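Local coordinates for export chaperone SatS (Mycobacterium tuberculosis H37Rv, PDB 6DNM), which acts as a chaperone for the SecA2 protein export pathway, the crystallised part being its C-terminal domain, at residues T27-C35 with I50-L59; A138-L149 with A171-F182. One frame throughout, in Å; residues are numbered along the deposited sequence.

Interaction 1 of 2, residues T27-C35 with I50-L59; sequences TATFYTLRC and ISVFGSERAL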
loop_
_atom_site.group_PDB
_atom_site.type_symbol
_atom_site.label_atom_id
_atom_site.label_comp_id
_atom_site.label_asym_id
_atom_site.label_seq_id
_atom_site.Cartn_x
_atom_site.Cartn_y
_atom_site.Cartn_z
ATOM N N THR A 27 -5.406 -10.821 -8.475
ATOM C CA THR A 27 -4.631 -11.400 -9.563
ATOM C C THR A 27 -3.121 -11.324 -9.384
ATOM O O THR A 27 -2.400 -11.899 -10.205
ATOM C CB THR A 27 -4.984 -10.728 -10.901
ATOM O OG1 THR A 27 -4.810 -9.312 -10.782
ATOM C CG2 THR A 27 -6.423 -11.032 -11.309
ATOM N N ALA A 28 -2.612 -10.637 -8.365
ATOM C CA ALA A 28 -1.166 -10.477 -8.259
ATOM C C ALA A 28 -0.786 -10.134 -6.828
ATOM O O ALA A 28 -1.558 -9.512 -6.098
ATOM C CB ALA A 28 -0.655 -9.385 -9.211
ATOM N N THR A 29 0.418 -10.542 -6.439
ATOM C CA THR A 29 1.019 -10.127 -5.180
ATOM C C THR A 29 2.291 -9.358 -5.493
ATOM O O THR A 29 3.160 -9.852 -6.218
ATOM C CB THR A 29 1.320 -11.332 -4.275
ATOM O OG1 THR A 29 0.088 -11.951 -3.887
ATOM C CG2 THR A 29 2.072 -10.902 -3.020
ATOM N N PHE A 30 2.395 -8.154 -4.948
ATOM C CA PHE A 30 3.490 -7.248 -5.257
ATOM C C PHE A 30 4.266 -6.881 -4.003
ATOM O O PHE A 30 3.723 -6.872 -2.892
ATOM C CB PHE A 30 2.981 -5.937 -5.848
ATOM C CG PHE A 30 2.354 -6.082 -7.194
ATOM C CD1 PHE A 30 3.074 -6.604 -8.258
ATOM C CD2 PHE A 30 1.049 -5.675 -7.405
ATOM C CE1 PHE A 30 2.483 -6.738 -9.515
ATOM C CE2 PHE A 30 0.460 -5.808 -8.650
ATOM C CZ PHE A 30 1.176 -6.336 -9.707
ATOM N N TYR A 31 5.538 -6.533 -4.211
ATOM C CA TYR A 31 6.432 -6.041 -3.173
ATOM C C TYR A 31 6.982 -4.686 -3.589
ATOM O O TYR A 31 7.252 -4.451 -4.772
ATOM C CB TYR A 31 7.594 -7.025 -2.936
ATOM C CG TYR A 31 7.057 -8.337 -2.433
ATOM C CD1 TYR A 31 6.857 -8.552 -1.072
ATOM C CD2 TYR A 31 6.664 -9.342 -3.328
ATOM C CE1 TYR A 31 6.326 -9.739 -0.608
ATOM C CE2 TYR A 31 6.114 -10.528 -2.874
ATOM C CZ TYR A 31 5.959 -10.724 -1.514
ATOM O OH TYR A 31 5.408 -11.894 -1.063
ATOM N N THR A 32 7.140 -3.796 -2.617
ATOM C CA THR A 32 7.782 -2.503 -2.835
ATOM C C THR A 32 8.275 -1.998 -1.486
ATOM O O THR A 32 8.206 -2.716 -0.480
ATOM C CB THR A 32 6.857 -1.518 -3.575
ATOM O OG1 THR A 32 7.602 -0.348 -3.952
ATOM C CG2 THR A 32 5.665 -1.093 -2.718
ATOM N N LEU A 33 8.798 -0.768 -1.464
ATOM C CA LEU A 33 9.254 -0.125 -0.239
ATOM C C LEU A 33 8.456 1.148 0.004
ATOM O O LEU A 33 8.057 1.841 -0.940
ATOM C CB LEU A 33 10.740 0.272 -0.312
ATOM C CG LEU A 33 11.746 -0.837 -0.635
ATOM C CD1 LEU A 33 13.158 -0.273 -0.706
ATOM C CD2 LEU A 33 11.679 -1.962 0.395
ATOM N N ARG A 34 8.244 1.461 1.284
ATOM C CA ARG A 34 7.545 2.677 1.668
ATOM C C ARG A 34 8.136 3.214 2.961
ATOM O O ARG A 34 8.474 2.446 3.865
ATOM C CB ARG A 34 6.060 2.393 1.894
ATOM C CG ARG A 34 5.230 3.645 2.231
ATOM C CD ARG A 34 4.799 3.667 3.704
ATOM N NE ARG A 34 4.170 2.399 4.033
ATOM C CZ ARG A 34 3.950 1.903 5.246
ATOM N NH1 ARG A 34 3.378 0.732 5.381
ATOM N NH2 ARG A 34 4.285 2.562 6.334
ATOM N N CYS A 35 8.252 4.538 3.041
ATOM C CA CYS A 35 8.665 5.202 4.269
ATOM C C CYS A 35 7.810 6.445 4.462
ATOM O O CYS A 35 6.970 6.784 3.624
ATOM C CB CYS A 35 10.145 5.586 4.232
ATOM S SG CYS A 35 10.522 6.876 3.046
ATOM N N ILE A 50 4.189 4.019 -8.132
ATOM C CA ILE A 50 4.927 3.129 -7.242
ATOM C C ILE A 50 5.469 1.962 -8.054
ATOM O O ILE A 50 4.705 1.251 -8.715
ATOM C CB ILE A 50 3.996 2.611 -6.135
ATOM C CG1 ILE A 50 3.427 3.778 -5.320
ATOM C CG2 ILE A 50 4.700 1.562 -5.271
ATOM C CD1 ILE A 50 2.164 3.428 -4.570
ATOM N N SER A 51 6.781 1.738 -7.975
ATOM C CA SER A 51 7.385 0.572 -8.615
ATOM C C SER A 51 7.055 -0.687 -7.820
ATOM O O SER A 51 7.372 -0.775 -6.629
ATOM C CB SER A 51 8.900 0.746 -8.686
ATOM O OG SER A 51 9.258 1.757 -9.610
ATOM N N VAL A 52 6.438 -1.671 -8.480
ATOM C CA VAL A 52 6.087 -2.932 -7.840
ATOM C C VAL A 52 6.811 -4.090 -8.509
ATOM O O VAL A 52 7.105 -4.066 -9.709
ATOM C CB VAL A 52 4.564 -3.179 -7.805
ATOM C CG1 VAL A 52 3.902 -2.139 -6.916
ATOM C CG2 VAL A 52 3.967 -3.179 -9.212
ATOM N N PHE A 53 7.057 -5.133 -7.712
ATOM C CA PHE A 53 7.857 -6.292 -8.095
ATOM C C PHE A 53 7.127 -7.570 -7.708
ATOM O O PHE A 53 6.460 -7.620 -6.673
ATOM C CB PHE A 53 9.242 -6.221 -7.429
ATOM C CG PHE A 53 10.007 -4.998 -7.822
ATOM C CD1 PHE A 53 10.887 -5.032 -8.897
ATOM C CD2 PHE A 53 9.803 -3.789 -7.159
ATOM C CE1 PHE A 53 11.558 -3.883 -9.294
ATOM C CE2 PHE A 53 10.474 -2.642 -7.547
ATOM C CZ PHE A 53 11.354 -2.690 -8.609
ATOM N N GLY A 54 7.238 -8.604 -8.550
ATOM C CA GLY A 54 6.494 -9.824 -8.296
ATOM C C GLY A 54 7.111 -10.750 -7.275
ATOM O O GLY A 54 6.508 -11.771 -6.928
ATOM N N SER A 55 8.303 -10.428 -6.788
ATOM C CA SER A 55 8.972 -11.280 -5.822
ATOM C C SER A 55 9.972 -10.449 -5.044
ATOM O O SER A 55 10.416 -9.383 -5.487
ATOM C CB SER A 55 9.702 -12.442 -6.500
ATOM O OG SER A 55 10.773 -11.968 -7.302
ATOM N N GLU A 56 10.353 -10.982 -3.886
ATOM C CA GLU A 56 11.417 -10.358 -3.118
ATOM C C GLU A 56 12.732 -10.371 -3.890
ATOM O O GLU A 56 13.486 -9.392 -3.852
ATOM C CB GLU A 56 11.533 -11.033 -1.756
ATOM C CG GLU A 56 10.248 -10.922 -0.940
ATOM C CD GLU A 56 10.074 -12.049 0.060
ATOM O OE1 GLU A 56 9.124 -12.859 -0.095
ATOM O OE2 GLU A 56 10.882 -12.116 1.007
ATOM N N ARG A 57 13.005 -11.448 -4.635
ATOM C CA ARG A 57 14.244 -11.517 -5.407
ATOM C C ARG A 57 14.291 -10.427 -6.472
ATOM O O ARG A 57 15.335 -9.799 -6.684
ATOM C CB ARG A 57 14.404 -12.898 -6.047
ATOM C CG ARG A 57 15.706 -13.072 -6.829
ATOM C CD ARG A 57 16.008 -14.541 -7.145
ATOM N NE ARG A 57 15.413 -14.970 -8.411
ATOM C CZ ARG A 57 15.571 -16.182 -8.934
ATOM N NH1 ARG A 57 16.310 -17.088 -8.303
ATOM N NH2 ARG A 57 14.997 -16.493 -10.093
ATOM N N ALA A 58 13.168 -10.193 -7.154
ATOM C CA ALA A 58 13.135 -9.155 -8.174
ATOM C C ALA A 58 13.391 -7.787 -7.558
ATOM O O ALA A 58 14.132 -6.974 -8.121
ATOM C CB ALA A 58 11.792 -9.194 -8.908
ATOM N N LEU A 59 12.780 -7.516 -6.399
ATOM C CA LEU A 59 13.023 -6.264 -5.690
ATOM C C LEU A 59 14.494 -6.126 -5.305
ATOM O O LEU A 59 15.108 -5.074 -5.515
ATOM C CB LEU A 59 12.112 -6.206 -4.460
ATOM C CG LEU A 59 12.293 -5.038 -3.479
ATOM C CD1 LEU A 59 12.274 -3.683 -4.188
ATOM C CD2 LEU A 59 11.244 -5.095 -2.357
HETATM O O HOH W 1 4.075 -12.539 -6.274
#
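Thr32 turns OG1 anti to its backbone N (chi1 -171°), which carries the hydroxyl across to Ser51; Phe30 and Tyr31 instead set CG anti to the carbonyl carbon, and their rings meet Val52 and Glu56. The Thr32 OG1 to Ser51 O hydrogen bond is 2.7 Å long, with the hydroxyl as donor, and runs almost in line with the C=O bond. The methyl Ile50 CG2 packs against the same threonine, 3.8 Å from Thr32 CG2. Between the backbones, Tyr31 and Phe53 form a single antiparallel hydrogen-bonded pair: Tyr31 N to Phe53 O is 2.8 Å and Phe53 N to Tyr31 O 3.0 Å. On one flank of this bridge Val52 CG2 sits over a face of the Phe30 ring, 3.8 Å from its centroid, a CH-pi contact. Glu56 CG lies over the centre of the Tyr31 ring at 4.1 Å from the centroid, 12° off the normal, so the aliphatic part of the glutamate does the touching; Tyr31 OH is hydrogen-bonded to Gln22. Leu59 CD2 packs against Tyr31 CB and Leu33 CD2. A water donates to Thr29 O and to Gly54 O, joining the two segments beyond the Tyr31-Phe53 bridge. Ser55 N-caps helix 56-63, its OG accepting from Ala58 N at 3.0 Å. The axes of strand segments 29-35 and 50-52 run 134° apart and a single bridge joins the two segments, formed by Phe53 just past the second strand; this is consistent with a local crossing between two sheets.

Interaction 2 of 2, residues A138-L149 with A171-F182; sequences AVDKALETTRPL and AAVREWEKLERF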
loop_
_atom_site.group_PDB
_atom_site.type_symbol
_atom_site.label_atom_id
_atom_site.label_comp_id
_atom_site.label_asym_id
_atom_site.label_seq_id
_atom_site.Cartn_x
_atom_site.Cartn_y
_atom_site.Cartn_z
ATOM N N ALA A 138 -8.014 11.424 -5.571
ATOM C CA ALA A 138 -9.024 10.407 -5.866
ATOM C C ALA A 138 -9.434 9.627 -4.620
ATOM O O ALA A 138 -10.625 9.376 -4.398
ATOM C CB ALA A 138 -8.527 9.461 -6.959
ATOM N N VAL A 139 -8.464 9.228 -3.794
ATOM C CA VAL A 139 -8.785 8.445 -2.601
ATOM C C VAL A 139 -9.550 9.293 -1.593
ATOM O O VAL A 139 -10.592 8.875 -1.075
ATOM C CB VAL A 139 -7.519 7.829 -1.977
ATOM C CG1 VAL A 139 -7.883 7.076 -0.696
ATOM C CG2 VAL A 139 -6.820 6.895 -2.958
ATOM N N ASP A 140 -9.040 10.489 -1.285
ATOM C CA ASP A 140 -9.725 11.344 -0.322
ATOM C C ASP A 140 -11.163 11.609 -0.749
ATOM O O ASP A 140 -12.079 11.582 0.076
ATOM C CB ASP A 140 -8.975 12.663 -0.147
ATOM C CG ASP A 140 -7.622 12.487 0.508
ATOM O OD1 ASP A 140 -7.368 11.414 1.111
ATOM O OD2 ASP A 140 -6.815 13.433 0.422
ATOM N N LYS A 141 -11.384 11.847 -2.040
ATOM C CA LYS A 141 -12.739 12.123 -2.501
ATOM C C LYS A 141 -13.623 10.893 -2.359
ATOM O O LYS A 141 -14.771 10.988 -1.907
ATOM C CB LYS A 141 -12.701 12.591 -3.952
ATOM C CG LYS A 141 -12.203 14.005 -4.125
ATOM C CD LYS A 141 -12.105 14.356 -5.599
ATOM C CE LYS A 141 -13.247 15.245 -6.051
ATOM N NZ LYS A 141 -12.785 16.221 -7.082
ATOM N N ALA A 142 -13.119 9.731 -2.769
ATOM C CA ALA A 142 -13.947 8.529 -2.758
ATOM C C ALA A 142 -14.343 8.130 -1.344
ATOM O O ALA A 142 -15.422 7.558 -1.136
ATOM C CB ALA A 142 -13.210 7.374 -3.436
ATOM N N LEU A 143 -13.500 8.426 -0.364
ATOM C CA LEU A 143 -13.758 8.045 1.014
ATOM C C LEU A 143 -14.514 9.115 1.800
ATOM O O LEU A 143 -14.722 8.946 3.003
ATOM C CB LEU A 143 -12.449 7.656 1.716
ATOM C CG LEU A 143 -11.745 6.414 1.155
ATOM C CD1 LEU A 143 -10.478 6.119 1.942
ATOM C CD2 LEU A 143 -12.676 5.189 1.127
ATOM N N GLU A 144 -14.941 10.196 1.146
ATOM C CA GLU A 144 -15.798 11.177 1.808
ATOM C C GLU A 144 -17.051 10.480 2.316
ATOM O O GLU A 144 -17.646 9.658 1.611
ATOM C CB GLU A 144 -16.173 12.290 0.827
ATOM C CG GLU A 144 -15.024 13.234 0.492
ATOM C CD GLU A 144 -15.336 14.195 -0.660
ATOM O OE1 GLU A 144 -16.341 14.004 -1.383
ATOM O OE2 GLU A 144 -14.554 15.148 -0.857
ATOM N N THR A 145 -17.438 10.779 3.558
ATOM C CA THR A 145 -18.512 10.013 4.182
ATOM C C THR A 145 -19.892 10.387 3.664
ATOM O O THR A 145 -20.874 9.742 4.051
ATOM C CB THR A 145 -18.457 10.131 5.707
ATOM O OG1 THR A 145 -18.558 11.509 6.080
ATOM C CG2 THR A 145 -17.148 9.544 6.246
ATOM N N THR A 146 -19.986 11.408 2.808
ATOM C CA THR A 146 -21.236 11.701 2.114
ATOM C C THR A 146 -21.534 10.656 1.050
ATOM O O THR A 146 -22.699 10.437 0.713
ATOM C CB THR A 146 -21.137 13.072 1.446
ATOM O OG1 THR A 146 -19.886 13.167 0.758
ATOM C CG2 THR A 146 -21.254 14.197 2.473
ATOM N N ARG A 147 -20.501 10.009 0.502
ATOM C CA ARG A 147 -20.674 9.156 -0.661
ATOM C C ARG A 147 -20.934 7.718 -0.244
ATOM O O ARG A 147 -20.520 7.289 0.838
ATOM C CB ARG A 147 -19.417 9.205 -1.520
ATOM C CG ARG A 147 -19.097 10.579 -2.041
ATOM C CD ARG A 147 -17.843 10.553 -2.871
ATOM N NE ARG A 147 -17.356 11.908 -3.100
ATOM C CZ ARG A 147 -17.576 12.606 -4.209
ATOM N NH1 ARG A 147 -17.099 13.842 -4.318
ATOM N NH2 ARG A 147 -18.273 12.076 -5.203
ATOM N N PRO A 148 -21.598 6.933 -1.108
ATOM C CA PRO A 148 -21.905 5.535 -0.747
ATOM C C PRO A 148 -20.710 4.739 -0.237
ATOM O O PRO A 148 -20.792 4.100 0.821
ATOM C CB PRO A 148 -22.488 4.967 -2.050
ATOM C CG PRO A 148 -23.151 6.156 -2.691
ATOM C CD PRO A 148 -22.275 7.349 -2.354
ATOM N N LEU A 149 -19.582 4.774 -0.950
ATOM C CA LEU A 149 -18.419 4.012 -0.508
ATOM C C LEU A 149 -17.861 4.561 0.803
ATOM O O LEU A 149 -17.564 3.796 1.725
ATOM C CB LEU A 149 -17.344 4.004 -1.590
ATOM C CG LEU A 149 -16.065 3.265 -1.205
ATOM C CD1 LEU A 149 -16.331 1.789 -0.953
ATOM C CD2 LEU A 149 -15.011 3.442 -2.280
ATOM N N ALA A 171 -24.032 1.092 -5.570
ATOM C CA ALA A 171 -23.315 2.356 -5.710
ATOM C C ALA A 171 -21.932 2.268 -5.075
ATOM O O ALA A 171 -20.928 2.668 -5.684
ATOM C CB ALA A 171 -24.133 3.489 -5.102
ATOM N N ALA A 172 -21.853 1.714 -3.859
ATOM C CA ALA A 172 -20.558 1.565 -3.202
ATOM C C ALA A 172 -19.624 0.682 -4.023
ATOM O O ALA A 172 -18.426 0.968 -4.127
ATOM C CB ALA A 172 -20.751 0.995 -1.798
ATOM N N VAL A 173 -20.161 -0.384 -4.629
ATOM C CA VAL A 173 -19.356 -1.269 -5.473
ATOM C C VAL A 173 -18.776 -0.510 -6.659
ATOM O O VAL A 173 -17.581 -0.627 -6.970
ATOM C CB VAL A 173 -20.199 -2.470 -5.930
ATOM C CG1 VAL A 173 -19.480 -3.246 -7.044
ATOM C CG2 VAL A 173 -20.499 -3.347 -4.748
ATOM N N ARG A 174 -19.624 0.246 -7.364
ATOM C CA ARG A 174 -19.164 1.037 -8.500
ATOM C C ARG A 174 -18.053 1.989 -8.084
ATOM O O ARG A 174 -17.039 2.122 -8.782
ATOM C CB ARG A 174 -20.347 1.823 -9.063
ATOM C CG ARG A 174 -20.238 2.213 -10.522
ATOM C CD ARG A 174 -19.461 3.510 -10.726
ATOM N NE ARG A 174 -20.097 4.688 -10.137
ATOM C CZ ARG A 174 -19.424 5.672 -9.549
ATOM N NH1 ARG A 174 -20.069 6.713 -9.037
ATOM N NH2 ARG A 174 -18.098 5.616 -9.477
ATOM N N GLU A 175 -18.215 2.644 -6.935
ATOM C CA GLU A 175 -17.198 3.579 -6.478
ATOM C C GLU A 175 -15.917 2.849 -6.094
ATOM O O GLU A 175 -14.811 3.323 -6.390
ATOM C CB GLU A 175 -17.758 4.434 -5.337
ATOM C CG GLU A 175 -18.812 5.436 -5.845
ATOM C CD GLU A 175 -19.604 6.139 -4.758
ATOM O OE1 GLU A 175 -19.331 5.928 -3.562
ATOM O OE2 GLU A 175 -20.511 6.933 -5.113
ATOM N N TRP A 176 -16.038 1.670 -5.479
ATOM C CA TRP A 176 -14.840 0.902 -5.155
ATOM C C TRP A 176 -14.113 0.473 -6.418
ATOM O O TRP A 176 -12.879 0.532 -6.485
ATOM C CB TRP A 176 -15.178 -0.332 -4.320
ATOM C CG TRP A 176 -13.961 -1.176 -4.148
ATOM C CD1 TRP A 176 -13.646 -2.313 -4.837
ATOM C CD2 TRP A 176 -12.863 -0.919 -3.272
ATOM N NE1 TRP A 176 -12.424 -2.790 -4.430
ATOM C CE2 TRP A 176 -11.922 -1.950 -3.470
ATOM C CE3 TRP A 176 -12.588 0.075 -2.330
ATOM C CZ2 TRP A 176 -10.734 -2.015 -2.756
ATOM C CZ3 TRP A 176 -11.411 0.009 -1.627
ATOM C CH2 TRP A 176 -10.495 -1.026 -1.843
ATOM N N GLU A 177 -14.861 0.014 -7.426
ATOM C CA GLU A 177 -14.230 -0.413 -8.672
ATOM C C GLU A 177 -13.436 0.721 -9.301
ATOM O O GLU A 177 -12.330 0.501 -9.807
ATOM C CB GLU A 177 -15.287 -0.944 -9.637
ATOM C CG GLU A 177 -15.803 -2.308 -9.232
ATOM C CD GLU A 177 -16.980 -2.780 -10.058
ATOM O OE1 GLU A 177 -17.680 -1.935 -10.653
ATOM O OE2 GLU A 177 -17.195 -4.005 -10.106
ATOM N N LYS A 178 -13.979 1.938 -9.264
ATOM C CA LYS A 178 -13.264 3.092 -9.799
ATOM C C LYS A 178 -12.010 3.368 -8.982
ATOM O O LYS A 178 -10.946 3.673 -9.535
ATOM C CB LYS A 178 -14.194 4.307 -9.796
ATOM C CG LYS A 178 -13.725 5.470 -10.636
ATOM C CD LYS A 178 -14.924 6.214 -11.211
ATOM C CE LYS A 178 -14.509 7.438 -12.021
ATOM N NZ LYS A 178 -13.612 7.113 -13.170
ATOM N N LEU A 179 -12.113 3.237 -7.662
ATOM C CA LEU A 179 -10.963 3.468 -6.803
ATOM C C LEU A 179 -9.882 2.416 -7.026
ATOM O O LEU A 179 -8.689 2.745 -7.072
ATOM C CB LEU A 179 -11.427 3.517 -5.349
ATOM C CG LEU A 179 -10.406 3.929 -4.293
ATOM C CD1 LEU A 179 -9.801 5.294 -4.617
ATOM C CD2 LEU A 179 -11.054 3.930 -2.929
ATOM N N GLU A 180 -10.273 1.145 -7.190
ATOM C CA GLU A 180 -9.277 0.110 -7.445
ATOM C C GLU A 180 -8.597 0.312 -8.795
ATOM O O GLU A 180 -7.396 0.043 -8.921
ATOM C CB GLU A 180 -9.878 -1.297 -7.295
ATOM C CG GLU A 180 -8.798 -2.385 -7.285
ATOM C CD GLU A 180 -9.248 -3.738 -6.730
ATOM O OE1 GLU A 180 -10.454 -3.945 -6.454
ATOM O OE2 GLU A 180 -8.361 -4.607 -6.576
ATOM N N ARG A 181 -9.329 0.817 -9.800
ATOM C CA ARG A 181 -8.696 1.165 -11.072
ATOM C C ARG A 181 -7.678 2.281 -10.888
ATOM O O ARG A 181 -6.595 2.250 -11.488
ATOM C CB ARG A 181 -9.752 1.572 -12.102
ATOM C CG ARG A 181 -10.540 0.414 -12.695
ATOM C CD ARG A 181 -11.332 0.860 -13.925
ATOM N NE ARG A 181 -12.387 1.827 -13.607
ATOM C CZ ARG A 181 -13.620 1.507 -13.224
ATOM N NH1 ARG A 181 -13.978 0.235 -13.098
ATOM N NH2 ARG A 181 -14.505 2.464 -12.970
ATOM N N PHE A 182 -8.000 3.273 -10.051
ATOM C CA PHE A 182 -7.027 4.320 -9.751
ATOM C C PHE A 182 -5.770 3.732 -9.120
ATOM O O PHE A 182 -4.646 4.053 -9.523
ATOM C CB PHE A 182 -7.634 5.381 -8.832
ATOM C CG PHE A 182 -6.613 6.328 -8.274
ATOM C CD1 PHE A 182 -6.083 7.332 -9.068
ATOM C CD2 PHE A 182 -6.134 6.174 -6.980
ATOM C CE1 PHE A 182 -5.116 8.189 -8.573
ATOM C CE2 PHE A 182 -5.174 7.029 -6.473
ATOM C CZ PHE A 182 -4.659 8.037 -7.277
HETATM O O HOH W 2 -16.939 7.197 -3.393
#
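Glu175 OE1 receives the backbone N-H of Leu149 at 2.9 Å, with an angle of 165° at the hydrogen and the donor nearly along the C-O axis. A water that also donates to Ala142 O adds a weak bond to Glu175 OE1, so this one oxygen connects helix 170-185 both to the start of helix 148-157 and to the end of helix 138-142. The other oxygen, Glu175 OE2, lies 3.3 Å from Pro148 CD, placing the carboxylate against the proline ring, while Pro148 CG rests on Ala171 CB. Next to this polar grip, Leu149 enters as a knob among Ala172, Glu175, Trp176 and Leu179. Its CG is anti to the backbone N (chi1 178°), and from there CD2 meets the edge of the indole and comes within 4.0 Å of Leu179 CD2. Leu179 answers with the reverse knob, seated among Ala138, Val139, Ala142 and Leu149; Leu179 CD1 is 3.8 Å from Val139 CG2, the two side chains crossing at about a right angle. Farther along, Ala138 CB stands over the centre of the Phe182 ring, 3.8 Å from the centroid, a CH-pi contact. Between helices 138-142 and 148-157, Arg147 makes a salt bridge to Glu144, NE and NH1 both reaching OE1 from the same face of the carboxylate. Helices 138-142 and 171-182 run nearly antiparallel, at 168°, with axes 10.4 Å apart. Helix 117-134 packs against both, its Leu127 touching Val139 and Trp176; helix 104-110 packs on Trp176 through Leu104 and Val105, and its Phe108 ring meets the indole.

Overall arrangement
Interaction 1 and interaction 2 lie on opposite sides of the chain's centre, their own centres 25 Å apart, and they do not touch: the nearest atoms are about 7 Å from each other. The first is the more central, about 10 Å from the centre of the chain against about 17 Å for the second, and it joins a strand of one sheet to the end of a strand of another and to the helix that follows, whereas residues 138-149 and 171-182 pair mainly helical residues. Along the chain they follow in series. Helix 170-185 nevertheless ties the two regions, because it runs on to strand 187-189, where Leu187 touches Ile50 and Val52 of interaction 1 and Arg189 touches Phe30.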